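Local coordinates for alpha-catenin-like protein hmp-1 (Caenorhabditis elegans, PDB 5H5M) that is required for cell migration and cell shape changes in body morphogenesis, binding beta-catenin and actin filaments as part of the cadherin-catenin complex at adherens junctions, at residues T235-F240 and D292-E297; F240-E245 and D368-L373. One frame throughout, in Å; residues are numbered along the deposited sequence.

Interaction 1. Residues T235-F240 and D292-E297; sequences TTLDDF and DVVDAE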
ATOM      1  N   THR A 235      -1.234   2.787  -9.645  1.00 25.57           N
ATOM      2  CA  THR A 235      -0.161   2.098  -8.940  1.00 25.58           C
ATOM      3  C   THR A 235       0.599   1.193  -9.906  1.00 27.03           C
ATOM      4  O   THR A 235      -0.005   0.406 -10.637  1.00 26.84           O
ATOM      5  CB  THR A 235      -0.708   1.254  -7.759  1.00 31.18           C
ATOM      6  OG1 THR A 235      -1.365   2.110  -6.814  1.00 25.73           O
ATOM      7  CG2 THR A 235       0.418   0.498  -7.062  1.00 24.14           C
ATOM      8  N   THR A 236       1.923   1.310  -9.918  1.00 26.27           N
ATOM      9  CA  THR A 236       2.729   0.450 -10.770  1.00 24.61           C
ATOM     10  C   THR A 236       2.813  -0.934 -10.140  1.00 24.38           C
ATOM     11  O   THR A 236       3.059  -1.068  -8.941  1.00 34.99           O
ATOM     12  CB  THR A 236       4.145   1.009 -10.988  1.00 31.75           C
ATOM     13  OG1 THR A 236       4.884   0.930  -9.768  1.00 51.06           O
ATOM     14  CG2 THR A 236       4.083   2.461 -11.446  1.00 25.96           C
ATOM     15  N   LEU A 237       2.601  -1.957 -10.959  1.00 21.06           N
ATOM     16  CA  LEU A 237       2.553  -3.338 -10.493  1.00 20.86           C
ATOM     17  C   LEU A 237       3.815  -3.765  -9.743  1.00 23.62           C
ATOM     18  O   LEU A 237       3.731  -4.460  -8.731  1.00 23.42           O
ATOM     19  CB  LEU A 237       2.311  -4.278 -11.676  1.00 28.65           C
ATOM     20  CG  LEU A 237       2.313  -5.782 -11.392  1.00 33.52           C
ATOM     21  CD1 LEU A 237       1.279  -6.128 -10.340  1.00 26.97           C
ATOM     22  CD2 LEU A 237       2.053  -6.557 -12.676  1.00 27.96           C
ATOM     23  N   ASP A 238       4.979  -3.347 -10.227  1.00 22.30           N
ATOM     24  CA  ASP A 238       6.224  -3.764  -9.595  1.00 22.08           C
ATOM     25  C   ASP A 238       6.357  -3.223  -8.175  1.00 26.00           C
ATOM     26  O   ASP A 238       6.793  -3.944  -7.275  1.00 27.70           O
ATOM     27  CB  ASP A 238       7.433  -3.335 -10.415  1.00 23.78           C
ATOM     28  CG  ASP A 238       8.727  -3.885  -9.851  1.00 34.72           C
ATOM     29  OD1 ASP A 238       9.459  -3.123  -9.183  1.00 34.56           O
ATOM     30  OD2 ASP A 238       8.996  -5.091 -10.051  1.00 38.55           O
ATOM     31  N   ASP A 239       5.994  -1.959  -7.982  1.00 27.30           N
ATOM     32  CA  ASP A 239       5.961  -1.373  -6.645  1.00 26.70           C
ATOM     33  C   ASP A 239       5.060  -2.184  -5.720  1.00 28.42           C
ATOM     34  O   ASP A 239       5.436  -2.503  -4.586  1.00 22.80           O
ATOM     35  CB  ASP A 239       5.478   0.077  -6.690  1.00 24.49           C
ATOM     36  CG  ASP A 239       6.499   1.013  -7.296  1.00 25.20           C
ATOM     37  OD1 ASP A 239       7.697   0.666  -7.302  1.00 27.55           O
ATOM     38  OD2 ASP A 239       6.101   2.102  -7.759  1.00 26.04           O
ATOM     39  N   PHE A 240       3.874  -2.530  -6.211  1.00 21.59           N
ATOM     40  CA  PHE A 240       2.922  -3.244  -5.376  1.00 25.01           C
ATOM     41  C   PHE A 240       3.447  -4.620  -4.984  1.00 19.88           C
ATOM     42  O   PHE A 240       3.306  -5.031  -3.838  1.00 21.17           O
ATOM     43  CB  PHE A 240       1.568  -3.387  -6.068  1.00 20.11           C
ATOM     44  CG  PHE A 240       0.521  -4.005  -5.189  1.00 24.30           C
ATOM     45  CD1 PHE A 240      -0.123  -3.247  -4.225  1.00 24.79           C
ATOM     46  CD2 PHE A 240       0.200  -5.349  -5.305  1.00 20.50           C
ATOM     47  CE1 PHE A 240      -1.078  -3.811  -3.402  1.00 20.92           C
ATOM     48  CE2 PHE A 240      -0.756  -5.919  -4.486  1.00 17.99           C
ATOM     49  CZ  PHE A 240      -1.393  -5.149  -3.531  1.00 15.75           C
ATOM     50  N   ASP A 292      -5.223 -11.035  -7.098  1.00 20.18           N
ATOM     51  CA  ASP A 292      -6.193 -10.179  -7.786  1.00 19.90           C
ATOM     52  C   ASP A 292      -5.528  -9.236  -8.782  1.00 27.34           C
ATOM     53  O   ASP A 292      -5.957  -9.119  -9.931  1.00 35.47           O
ATOM     54  CB  ASP A 292      -6.995  -9.353  -6.781  1.00 20.87           C
ATOM     55  CG  ASP A 292      -7.988 -10.185  -6.000  1.00 37.54           C
ATOM     56  OD1 ASP A 292      -8.332 -11.292  -6.463  1.00 43.97           O
ATOM     57  OD2 ASP A 292      -8.427  -9.725  -4.924  1.00 45.18           O
ATOM     58  N   VAL A 293      -4.473  -8.570  -8.327  1.00 25.52           N
ATOM     59  CA  VAL A 293      -3.818  -7.520  -9.096  1.00 23.27           C
ATOM     60  C   VAL A 293      -3.045  -8.078 -10.291  1.00 21.76           C
ATOM     61  O   VAL A 293      -3.021  -7.472 -11.361  1.00 29.94           O
ATOM     62  CB  VAL A 293      -2.877  -6.696  -8.186  1.00 25.84           C
ATOM     63  CG1 VAL A 293      -2.010  -5.758  -8.997  1.00 30.74           C
ATOM     64  CG2 VAL A 293      -3.691  -5.909  -7.168  1.00 18.41           C
ATOM     65  N   VAL A 294      -2.431  -9.241 -10.121  1.00 25.76           N
ATOM     66  CA  VAL A 294      -1.657  -9.835 -11.205  1.00 25.44           C
ATOM     67  C   VAL A 294      -2.577 -10.494 -12.234  1.00 23.88           C
ATOM     68  O   VAL A 294      -2.341 -10.390 -13.440  1.00 20.21           O
ATOM     69  CB  VAL A 294      -0.634 -10.863 -10.681  1.00 25.41           C
ATOM     70  CG1 VAL A 294       0.129 -11.475 -11.830  1.00 16.80           C
ATOM     71  CG2 VAL A 294       0.336 -10.199  -9.716  1.00 15.38           C
ATOM     72  N   ASP A 295      -3.627 -11.158 -11.756  1.00 18.08           N
ATOM     73  CA  ASP A 295      -4.628 -11.752 -12.642  1.00 26.22           C
ATOM     74  C   ASP A 295      -5.284 -10.701 -13.538  1.00 29.62           C
ATOM     75  O   ASP A 295      -5.447 -10.911 -14.743  1.00 27.98           O
ATOM     76  CB  ASP A 295      -5.703 -12.485 -11.832  1.00 22.63           C
ATOM     77  CG  ASP A 295      -5.379 -13.955 -11.625  1.00 32.48           C
ATOM     78  OD1 ASP A 295      -6.212 -14.672 -11.032  1.00 35.96           O
ATOM     79  OD2 ASP A 295      -4.297 -14.394 -12.065  1.00 34.15           O
ATOM     80  N   ALA A 296      -5.660  -9.573 -12.945  1.00 26.55           N
ATOM     81  CA  ALA A 296      -6.269  -8.485 -13.702  1.00 28.79           C
ATOM     82  C   ALA A 296      -5.295  -7.926 -14.738  1.00 21.97           C
ATOM     83  O   ALA A 296      -5.680  -7.648 -15.871  1.00 23.78           O
ATOM     84  CB  ALA A 296      -6.740  -7.380 -12.763  1.00 31.66           C
ATOM     85  N   GLU A 297      -4.032  -7.779 -14.346  1.00 19.34           N
ATOM     86  CA  GLU A 297      -2.995  -7.267 -15.242  1.00 18.91           C
ATOM     87  C   GLU A 297      -2.825  -8.143 -16.481  1.00 20.49           C
ATOM     88  O   GLU A 297      -2.637  -7.641 -17.586  1.00 28.53           O
ATOM     89  CB  GLU A 297      -1.662  -7.151 -14.500  1.00 18.24           C
ATOM     90  CG  GLU A 297      -0.548  -6.506 -15.309  1.00 29.91           C
ATOM     91  CD  GLU A 297      -0.507  -4.994 -15.161  1.00 42.58           C
ATOM     92  OE1 GLU A 297      -1.386  -4.435 -14.469  1.00 43.90           O
ATOM     93  OE2 GLU A 297       0.413  -4.367 -15.731  1.00 47.19           O
TER
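Leu237 holds CG anti to the backbone N (chi1 176°), and Val293 holds its CG1 branch there too (chi1 170°). The two side chains slide past each other in opposite directions, and Leu237 CD1 comes to 3.6 Å from Val293 CG1. The same CD1 also lies 4.2 Å from Val294 CG2. The other methyl of Leu237 serves a different partner. Leu237 CD2 meets Glu297 tip to tip, with 3.7 Å between it and Glu297 CG. The Glu297 chain is bent at chi2 (89°), and its carboxylate carbon CD also sits beside this methyl, 3.9 Å from Leu237 CD2.

The contact joins two helices of the M domain of this alpha-catenin, a protein of the vinculin family, whose M domain is built from four-helix bundles. Helix 237-260 has only just begun here. Thr236 is its N-cap residue, and Phe240 N bonds to Thr236 O at 3.2 Å. Leu237, in the first turn, meets a late part of helix 276-300.

One turn further on, Phe240 crosses Val293 at a slant, with Phe240 CE2 4.0 Å from Val293 CG2. Val293 is thus touched by both Leu237 and Phe240, one on each of its methyls. The neighbouring Val294 packs on Val310 and Val314 of helix 305-339.

Interaction 2. Residues F240-E245 and D368-L373; sequences FLAVSE and DIRHAL
Arg370 NH1 donates a hydrogen bond to Glu245 OE1, 2.8 Å away, and the pair is a salt bridge. The bond is fairly straight, with an N-H...O angle of 158°. Glu245 OE1 lies close to the guanidinium plane, at the edge of that group. On the other side of the bond, NH1 approaches from above the carboxylate plane. The two flat groups are turned 65° against each other and share this one close contact.

The arginine chain slides past Leu241, the two side chains heading in opposite directions. It bends at chi3 (65°), which places NE 3.7 Å from Leu241 CB. Ala242 CA lies over one face of the guanidinium, toward its rim. Ala242 CB is 3.6 Å from Arg370 NH2. Leu241 turns its far end to another partner: Leu241 CD1 and Leu373 CD1 meet tip to tip at 3.5 Å.

The two helices run nearly antiparallel, with the axes of their short segments 11.1 Å apart at closest approach. This is the kind of pairing found in the four-helix bundles of the M domain. Leu241 also touches Val290 and Val294 of helix 276-300, and Leu373 touches Val310 of helix 305-339. Within helix 237-260, Ser244 OG bonds to Phe240 O at 2.7 Å. Ser244 N reaches that same oxygen from the opposite face of its plane, so two donors grip it.

An alanine in place of Arg370 would probably leave the Glu245 carboxylate without this charged mate and uncover Leu241 CB and Ala242. One fairly straight bond between two partly exposed residues, with the arginine chain packed on Leu241, suggests that charge pairing and apolar packing together fix where the guanidinium sits.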
ATOM      1  N   PHE A 240       3.874  -2.530  -6.211  1.00 21.59           N
ATOM      2  CA  PHE A 240       2.922  -3.244  -5.376  1.00 25.01           C
ATOM      3  C   PHE A 240       3.447  -4.620  -4.984  1.00 19.88           C
ATOM      4  O   PHE A 240       3.306  -5.031  -3.838  1.00 21.17           O
ATOM      5  CB  PHE A 240       1.568  -3.387  -6.068  1.00 20.11           C
ATOM      6  CG  PHE A 240       0.521  -4.005  -5.189  1.00 24.30           C
ATOM      7  CD1 PHE A 240      -0.123  -3.247  -4.225  1.00 24.79           C
ATOM      8  CD2 PHE A 240       0.200  -5.349  -5.305  1.00 20.50           C
ATOM      9  CE1 PHE A 240      -1.078  -3.811  -3.402  1.00 20.92           C
ATOM     10  CE2 PHE A 240      -0.756  -5.919  -4.486  1.00 17.99           C
ATOM     11  CZ  PHE A 240      -1.393  -5.149  -3.531  1.00 15.75           C
ATOM     12  N   LEU A 241       4.062  -5.320  -5.930  1.00 19.01           N
ATOM     13  CA  LEU A 241       4.580  -6.654  -5.665  1.00 18.86           C
ATOM     14  C   LEU A 241       5.818  -6.611  -4.775  1.00 20.16           C
ATOM     15  O   LEU A 241       6.016  -7.493  -3.939  1.00 22.93           O
ATOM     16  CB  LEU A 241       4.898  -7.373  -6.977  1.00 24.39           C
ATOM     17  CG  LEU A 241       3.702  -7.643  -7.893  1.00 26.44           C
ATOM     18  CD1 LEU A 241       4.121  -8.506  -9.062  1.00 23.11           C
ATOM     19  CD2 LEU A 241       2.554  -8.293  -7.130  1.00 27.44           C
ATOM     20  N   ALA A 242       6.647  -5.584  -4.952  1.00 19.47           N
ATOM     21  CA  ALA A 242       7.868  -5.445  -4.161  1.00 20.97           C
ATOM     22  C   ALA A 242       7.540  -5.128  -2.704  1.00 23.89           C
ATOM     23  O   ALA A 242       8.154  -5.672  -1.786  1.00 23.05           O
ATOM     24  CB  ALA A 242       8.770  -4.367  -4.753  1.00 21.46           C
ATOM     25  N   VAL A 243       6.567  -4.246  -2.502  1.00 24.62           N
ATOM     26  CA  VAL A 243       6.116  -3.892  -1.163  1.00 23.53           C
ATOM     27  C   VAL A 243       5.341  -5.050  -0.526  1.00 22.10           C
ATOM     28  O   VAL A 243       5.531  -5.355   0.652  1.00 26.19           O
ATOM     29  CB  VAL A 243       5.239  -2.619  -1.184  1.00 25.86           C
ATOM     30  CG1 VAL A 243       4.532  -2.423   0.146  1.00 28.00           C
ATOM     31  CG2 VAL A 243       6.084  -1.399  -1.527  1.00 24.31           C
ATOM     32  N   SER A 244       4.485  -5.699  -1.311  1.00 19.03           N
ATOM     33  CA  SER A 244       3.734  -6.859  -0.830  1.00 21.74           C
ATOM     34  C   SER A 244       4.673  -7.939  -0.306  1.00 25.06           C
ATOM     35  O   SER A 244       4.457  -8.492   0.773  1.00 25.11           O
ATOM     36  CB  SER A 244       2.848  -7.440  -1.934  1.00 16.03           C
ATOM     37  OG  SER A 244       1.750  -6.591  -2.212  1.00 22.55           O
ATOM     38  N   GLU A 245       5.718  -8.225  -1.074  1.00 21.62           N
ATOM     39  CA  GLU A 245       6.701  -9.226  -0.681  1.00 23.28           C
ATOM     40  C   GLU A 245       7.423  -8.815   0.602  1.00 21.95           C
ATOM     41  O   GLU A 245       7.624  -9.631   1.498  1.00 25.14           O
ATOM     42  CB  GLU A 245       7.707  -9.451  -1.810  1.00 23.84           C
ATOM     43  CG  GLU A 245       8.766 -10.489  -1.514  1.00 26.66           C
ATOM     44  CD  GLU A 245       9.773 -10.622  -2.641  1.00 35.08           C
ATOM     45  OE1 GLU A 245       9.363 -10.541  -3.820  1.00 40.01           O
ATOM     46  OE2 GLU A 245      10.974 -10.801  -2.348  1.00 38.86           O
ATOM     47  N   ASP A 368       7.826 -16.408  -7.192  1.00 38.32           N
ATOM     48  CA  ASP A 368       7.657 -17.135  -8.448  1.00 33.15           C
ATOM     49  C   ASP A 368       6.793 -16.339  -9.417  1.00 38.12           C
ATOM     50  O   ASP A 368       7.052 -16.313 -10.620  1.00 48.92           O
ATOM     51  CB  ASP A 368       7.036 -18.514  -8.202  1.00 31.40           C
ATOM     52  CG  ASP A 368       7.977 -19.460  -7.475  1.00 39.60           C
ATOM     53  OD1 ASP A 368       9.197 -19.194  -7.451  1.00 40.50           O
ATOM     54  OD2 ASP A 368       7.493 -20.476  -6.933  1.00 44.49           O
ATOM     55  N   ILE A 369       5.764 -15.690  -8.881  1.00 32.85           N
ATOM     56  CA  ILE A 369       4.885 -14.848  -9.678  1.00 25.78           C
ATOM     57  C   ILE A 369       5.672 -13.690 -10.285  1.00 28.27           C
ATOM     58  O   ILE A 369       5.570 -13.416 -11.479  1.00 41.48           O
ATOM     59  CB  ILE A 369       3.718 -14.305  -8.836  1.00 20.18           C
ATOM     60  CG1 ILE A 369       2.789 -15.450  -8.424  1.00 22.58           C
ATOM     61  CG2 ILE A 369       2.944 -13.251  -9.603  1.00 19.29           C
ATOM     62  CD1 ILE A 369       1.741 -15.053  -7.402  1.00 17.56           C
ATOM     63  N   ARG A 370       6.473 -13.030  -9.456  1.00 25.94           N
ATOM     64  CA  ARG A 370       7.298 -11.916  -9.913  1.00 29.89           C
ATOM     65  C   ARG A 370       8.325 -12.379 -10.938  1.00 32.67           C
ATOM     66  O   ARG A 370       8.653 -11.651 -11.876  1.00 36.64           O
ATOM     67  CB  ARG A 370       7.995 -11.243  -8.728  1.00 24.29           C
ATOM     68  CG  ARG A 370       7.026 -10.718  -7.667  1.00 24.18           C
ATOM     69  CD  ARG A 370       7.747  -9.900  -6.611  1.00 25.58           C
ATOM     70  NE  ARG A 370       8.310  -8.680  -7.175  1.00 29.73           N
ATOM     71  CZ  ARG A 370       9.219  -7.924  -6.570  1.00 32.83           C
ATOM     72  NH1 ARG A 370       9.678  -8.266  -5.373  1.00 30.98           N
ATOM     73  NH2 ARG A 370       9.673  -6.826  -7.166  1.00 24.64           N
ATOM     74  N   HIS A 371       8.823 -13.596 -10.760  1.00 28.17           N
ATOM     75  CA  HIS A 371       9.806 -14.160 -11.672  1.00 28.21           C
ATOM     76  C   HIS A 371       9.176 -14.459 -13.035  1.00 42.57           C
ATOM     77  O   HIS A 371       9.757 -14.150 -14.081  1.00 35.69           O
ATOM     78  CB  HIS A 371      10.420 -15.427 -11.075  1.00 29.89           C
ATOM     79  CG  HIS A 371      11.488 -16.038 -11.927  1.00 42.91           C
ATOM     80  ND1 HIS A 371      12.571 -15.323 -12.389  1.00 53.54           N
ATOM     81  CD2 HIS A 371      11.632 -17.296 -12.407  1.00 51.58           C
ATOM     82  CE1 HIS A 371      13.341 -16.115 -13.114  1.00 49.58           C
ATOM     83  NE2 HIS A 371      12.794 -17.317 -13.141  1.00 53.43           N
ATOM     84  N   ALA A 372       7.988 -15.056 -13.013  1.00 25.38           N
ATOM     85  CA  ALA A 372       7.259 -15.370 -14.239  1.00 35.46           C
ATOM     86  C   ALA A 372       6.945 -14.116 -15.055  1.00 32.14           C
ATOM     87  O   ALA A 372       6.945 -14.154 -16.284  1.00 41.34           O
ATOM     88  CB  ALA A 372       5.973 -16.122 -13.912  1.00 25.42           C
ATOM     89  N   LEU A 373       6.685 -13.008 -14.367  1.00 29.93           N
ATOM     90  CA  LEU A 373       6.371 -11.744 -15.028  1.00 28.24           C
ATOM     91  C   LEU A 373       7.571 -11.183 -15.789  1.00 36.61           C
ATOM     92  O   LEU A 373       7.412 -10.366 -16.698  1.00 35.96           O
ATOM     93  CB  LEU A 373       5.874 -10.721 -14.005  1.00 26.96           C
ATOM     94  CG  LEU A 373       4.463 -10.951 -13.456  1.00 29.68           C
ATOM     95  CD1 LEU A 373       4.275 -10.200 -12.155  1.00 20.85           C
ATOM     96  CD2 LEU A 373       3.419 -10.522 -14.471  1.00 25.20           C
TER

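Overall arrangement
Interactions 1 and 2 follow one another along helix 237-260 and share Phe240. Their centres are about 9 Å apart. The first joins the start of this helix to helix 276-300, the second joins its next turns to helix 345-374. Val294 of interaction 1 packs on interaction 2 twice: its CG2 lies 3.9 Å from Leu241 CD2, and its CG1 lies 4.0 Å from Ile369 CG2. Leu237 CD2 is 4.3 Å from Leu373 CD1. These touches suggest that the apolar parts of the two contacts are joined where helices 237-260, 276-300 and 345-374 meet. A long, weak ion pair also links them, with Asp238 OD2 3.4 Å from Arg370 NH2.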